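Side-chain contacts in haloperoxidase (Corallina officinalis, PDB 1QHB), which catalyses the hydrogen peroxide-dependent halogenation of organic substrates, notably with bromide, using a bound vanadate cofactor: residues Pro146-Val149 against Pro153-Ile156; Glu408-Leu413 against Val550-Asp555. All coordinates share one frame; numbering follows the deposited sequence.

Contact 1: Pro146-Val149 against Pro153-Ile156; sequences PAPV and PELI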
# COMPACT_ATOMS: atom_id res chain seq x y z
N PRO A 146 31.83 -0.41 26.91
CA PRO A 146 32.72 0.65 27.34
C PRO A 146 34.15 0.14 27.55
O PRO A 146 34.32 -0.89 28.19
CB PRO A 146 32.17 1.09 28.68
CG PRO A 146 30.75 0.59 28.77
CD PRO A 146 30.61 -0.52 27.78
N ALA A 147 35.16 0.91 27.12
CA ALA A 147 36.55 0.55 27.40
C ALA A 147 36.96 0.83 28.84
O ALA A 147 36.36 1.62 29.54
CB ALA A 147 37.48 1.34 26.48
N PRO A 148 37.98 0.12 29.33
CA PRO A 148 38.55 0.33 30.66
C PRO A 148 38.93 1.80 30.86
O PRO A 148 39.38 2.40 29.89
CB PRO A 148 39.84 -0.50 30.64
CG PRO A 148 39.60 -1.54 29.62
CD PRO A 148 38.76 -0.89 28.53
N VAL A 149 38.76 2.37 32.05
CA VAL A 149 39.13 3.75 32.30
C VAL A 149 40.56 3.81 32.83
O VAL A 149 41.12 2.82 33.36
CB VAL A 149 38.20 4.52 33.25
CG1 VAL A 149 36.81 4.66 32.60
CG2 VAL A 149 38.03 3.85 34.59
N PRO A 153 41.86 -0.86 37.67
CA PRO A 153 42.78 -2.00 37.84
C PRO A 153 43.04 -2.62 36.48
O PRO A 153 44.17 -2.98 36.10
CB PRO A 153 42.01 -2.96 38.74
CG PRO A 153 41.10 -2.05 39.52
CD PRO A 153 40.66 -0.99 38.53
N GLU A 154 41.98 -2.78 35.66
CA GLU A 154 42.14 -3.34 34.34
C GLU A 154 43.22 -2.69 33.46
O GLU A 154 44.07 -3.32 32.79
CB GLU A 154 40.84 -3.31 33.55
CG GLU A 154 40.93 -4.20 32.31
CD GLU A 154 39.60 -4.47 31.64
OE1 GLU A 154 38.59 -3.87 32.07
OE2 GLU A 154 39.62 -5.29 30.72
N LEU A 155 43.21 -1.35 33.41
CA LEU A 155 44.14 -0.60 32.56
C LEU A 155 45.54 -0.74 33.13
O LEU A 155 46.56 -0.89 32.41
CB LEU A 155 43.66 0.85 32.49
CG LEU A 155 44.36 1.87 31.60
CD1 LEU A 155 45.57 2.45 32.33
CD2 LEU A 155 44.83 1.30 30.29
N ILE A 156 45.63 -0.71 34.47
CA ILE A 156 46.93 -0.90 35.12
C ILE A 156 47.55 -2.21 34.64
O ILE A 156 48.70 -2.23 34.19
CB ILE A 156 46.79 -0.86 36.64
CG1 ILE A 156 46.37 0.55 37.09
CG2 ILE A 156 48.12 -1.26 37.29
CD1 ILE A 156 45.89 0.55 38.52

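Contact 2: Glu408-Leu413 against Val550-Asp555; sequences EATGGL and VHYFSD. With PO4 (phosphate ion), chain G.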
# COMPACT_ATOMS: atom_id res chain seq x y z
N GLU A 408 50.56 4.17 23.38
CA GLU A 408 51.67 5.10 23.41
C GLU A 408 51.30 6.40 24.10
O GLU A 408 52.15 6.94 24.87
CB GLU A 408 52.16 5.40 22.00
CG GLU A 408 51.19 6.24 21.16
CD GLU A 408 51.43 5.99 19.70
OE1 GLU A 408 51.67 4.81 19.27
OE2 GLU A 408 51.39 6.97 18.96
N ALA A 409 50.08 6.90 23.94
CA ALA A 409 49.66 8.14 24.61
C ALA A 409 49.59 7.93 26.11
O ALA A 409 49.92 8.79 26.92
CB ALA A 409 48.28 8.53 24.07
N THR A 410 49.13 6.74 26.52
CA THR A 410 49.07 6.41 27.94
C THR A 410 50.47 6.38 28.53
O THR A 410 50.64 6.80 29.69
CB THR A 410 48.38 5.07 28.18
OG1 THR A 410 47.06 5.13 27.62
CG2 THR A 410 48.18 4.86 29.70
N GLY A 411 51.45 5.86 27.76
CA GLY A 411 52.84 5.82 28.26
C GLY A 411 53.33 7.28 28.37
O GLY A 411 54.01 7.65 29.29
N GLY A 412 52.91 8.15 27.44
CA GLY A 412 53.24 9.57 27.49
C GLY A 412 52.75 10.18 28.81
O GLY A 412 53.42 11.04 29.42
N LEU A 413 51.54 9.83 29.26
CA LEU A 413 50.97 10.39 30.47
C LEU A 413 51.75 9.94 31.68
O LEU A 413 51.96 10.66 32.64
CB LEU A 413 49.49 9.97 30.67
CG LEU A 413 48.47 10.48 29.63
CD1 LEU A 413 47.10 9.90 29.94
CD2 LEU A 413 48.45 12.00 29.59
N VAL A 550 50.66 -1.16 20.05
CA VAL A 550 49.61 -0.34 19.50
C VAL A 550 48.19 -0.66 19.91
O VAL A 550 47.25 0.05 19.46
CB VAL A 550 49.68 -0.25 17.94
CG1 VAL A 550 51.06 0.26 17.54
CG2 VAL A 550 49.41 -1.60 17.28
N HIS A 551 47.97 -1.64 20.77
CA HIS A 551 46.66 -1.96 21.29
C HIS A 551 46.77 -2.49 22.72
O HIS A 551 47.83 -3.01 23.11
CB HIS A 551 45.99 -3.09 20.46
CG HIS A 551 45.21 -2.46 19.32
ND1 HIS A 551 44.21 -1.55 19.54
CD2 HIS A 551 45.40 -2.52 18.00
CE1 HIS A 551 43.76 -1.14 18.36
NE2 HIS A 551 44.47 -1.69 17.41
N TYR A 552 45.66 -2.49 23.43
CA TYR A 552 45.60 -3.14 24.74
C TYR A 552 44.89 -4.47 24.64
O TYR A 552 44.11 -4.65 23.67
CB TYR A 552 44.73 -2.31 25.69
CG TYR A 552 45.02 -0.83 25.72
CD1 TYR A 552 44.45 0.05 24.80
CD2 TYR A 552 45.86 -0.33 26.71
CE1 TYR A 552 44.69 1.41 24.84
CE2 TYR A 552 46.09 1.06 26.77
CZ TYR A 552 45.51 1.89 25.83
OH TYR A 552 45.75 3.24 25.95
N PHE A 553 44.98 -5.34 25.62
CA PHE A 553 44.20 -6.60 25.58
C PHE A 553 42.72 -6.42 25.26
O PHE A 553 42.15 -7.15 24.43
CB PHE A 553 44.36 -7.30 26.94
CG PHE A 553 43.73 -8.69 26.88
CD1 PHE A 553 44.41 -9.75 26.33
CD2 PHE A 553 42.43 -8.90 27.35
CE1 PHE A 553 43.84 -11.02 26.27
CE2 PHE A 553 41.90 -10.13 27.28
CZ PHE A 553 42.57 -11.21 26.75
N SER A 554 41.99 -5.54 25.93
CA SER A 554 40.55 -5.34 25.83
C SER A 554 40.12 -4.88 24.45
O SER A 554 39.05 -5.28 23.95
CB SER A 554 40.04 -4.33 26.88
OG SER A 554 40.83 -3.12 26.74
N ASP A 555 40.93 -4.15 23.71
CA ASP A 555 40.68 -3.75 22.37
C ASP A 555 40.54 -5.00 21.48
O ASP A 555 39.71 -5.07 20.56
CB ASP A 555 41.89 -3.00 21.75
CG ASP A 555 42.20 -1.64 22.36
OD1 ASP A 555 41.36 -1.02 23.09
OD2 ASP A 555 43.32 -1.16 21.98
P PO4 G . 44.65 -1.54 14.09
O1 PO4 G . 45.68 -0.78 14.85
O2 PO4 G . 44.79 -3.01 14.29
O3 PO4 G . 44.76 -1.21 12.66
O4 PO4 G . 43.31 -1.10 14.64

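Contact 1: Pro146-Val149 against Pro153-Ile156
The ring of P148 lies over the flat carboxylate of E154, and the close-packed part of the contact begins here. CG of P148 stands almost straight above the carboxylate carbon, 3.6 Å from CD of E154, so a methylene group is pressed on the face of the acid. The glutamate reaches this place as an extended arm: its CG is anti to the backbone N (chi1 -166°), and the rest of the chain runs on straight to the proline. Besides packing on the ring, the acid forms a salt bridge through OE2 of E154 with R213, so the flat group serves both a charged and an apolar neighbour. A second, still shorter approach comes from the backbone, where the carbonyl O of V149 meets CB of L155 at 3.3 Å. Between P148 and L155 the packing is slacker, their CB atoms being 4.5 Å apart. The arrangement is a short bend in the loop that leads into helix 153-167. S152, just before the helix, bridges its two sides: its hydroxyl is hydrogen-bonded to the same V149 carbonyl and to the N of L155, in the first turn. The side chain of L155 also packs on L434. The looser side belongs to V149, whose CB points away from the helix and whose isopropyl group, partly exposed, packs on N37 and E39 instead. Farther back, P146 lies clear of the helical turn and packs on T592 of a second subunit.

Contact 2: Glu408-Leu413 against Val550-Asp555
T410 brings its hydroxyl to the phenol end of Y552, at the edge of the ring and near its plane, and OG1 of T410 donates a hydrogen bond of 2.8 Å to OH of Y552. The threonine is turned with OG1 beside its backbone N (chi1 -58°), which directs the hydroxyl rather than the methyl at the tyrosine. The phenol oxygen is gripped twice, because it is also hydrogen-bonded to the carbonyl O of L405. The ring itself is held by a cation-pi interaction with R404 and by the side chain of M159 from helix 153-167. The T410-Y552 hydrogen bond joins helix 407-422 to the turn that starts helix 553-574, with Y552 at the N-cap position, in the helical core that houses the vanadate site of this haloperoxidase family. Here a phosphate ion, probably from the crystallisation liquor, occupies that site. NE2 of H551 binds it through O4 at 3.1 Å, with an N-H...O angle of 156°, and more weakly through O1 at 3.0 Å. At the other end of the imidazole, ND1 of H551 donates to OD2 of D555 at 2.6 Å in a nearly straight bond (165°) that lies in the ring plane and fixes the ring's rotation, so that the second-shell aspartate positions H551. With an alanine here, the anion would probably lose one of its two histidine partners, and OD2 of D555 one of its donors. That same OD2 of D555 accepts the backbone N of Y552 at 3.1 Å, from the opposite face of the carboxylate, and S480 adds its hydroxyl. The other oxygen, OD1 of D555, forms a salt bridge with R404.

Read from the N terminus, the chain first meets contact 1, which closes a very short loop: three residues separate 146-149 from 153-156 at the head of helix 153-167. Contact 2 opens some 250 residues later and closes a far longer excursion, returning from helix 407-422 to the start of helix 553-574 after 136 residues. The two lie in series, neither nested nor crossing, yet in space their centres are about 11 Å apart and they touch. CG of P148 packs on OG of S554 at 3.5 Å, and CD2 of L155 on CE2 of Y552 at 3.7 Å. An early helix start is thereby fitted to the turn that carries a late vanadate-site histidine.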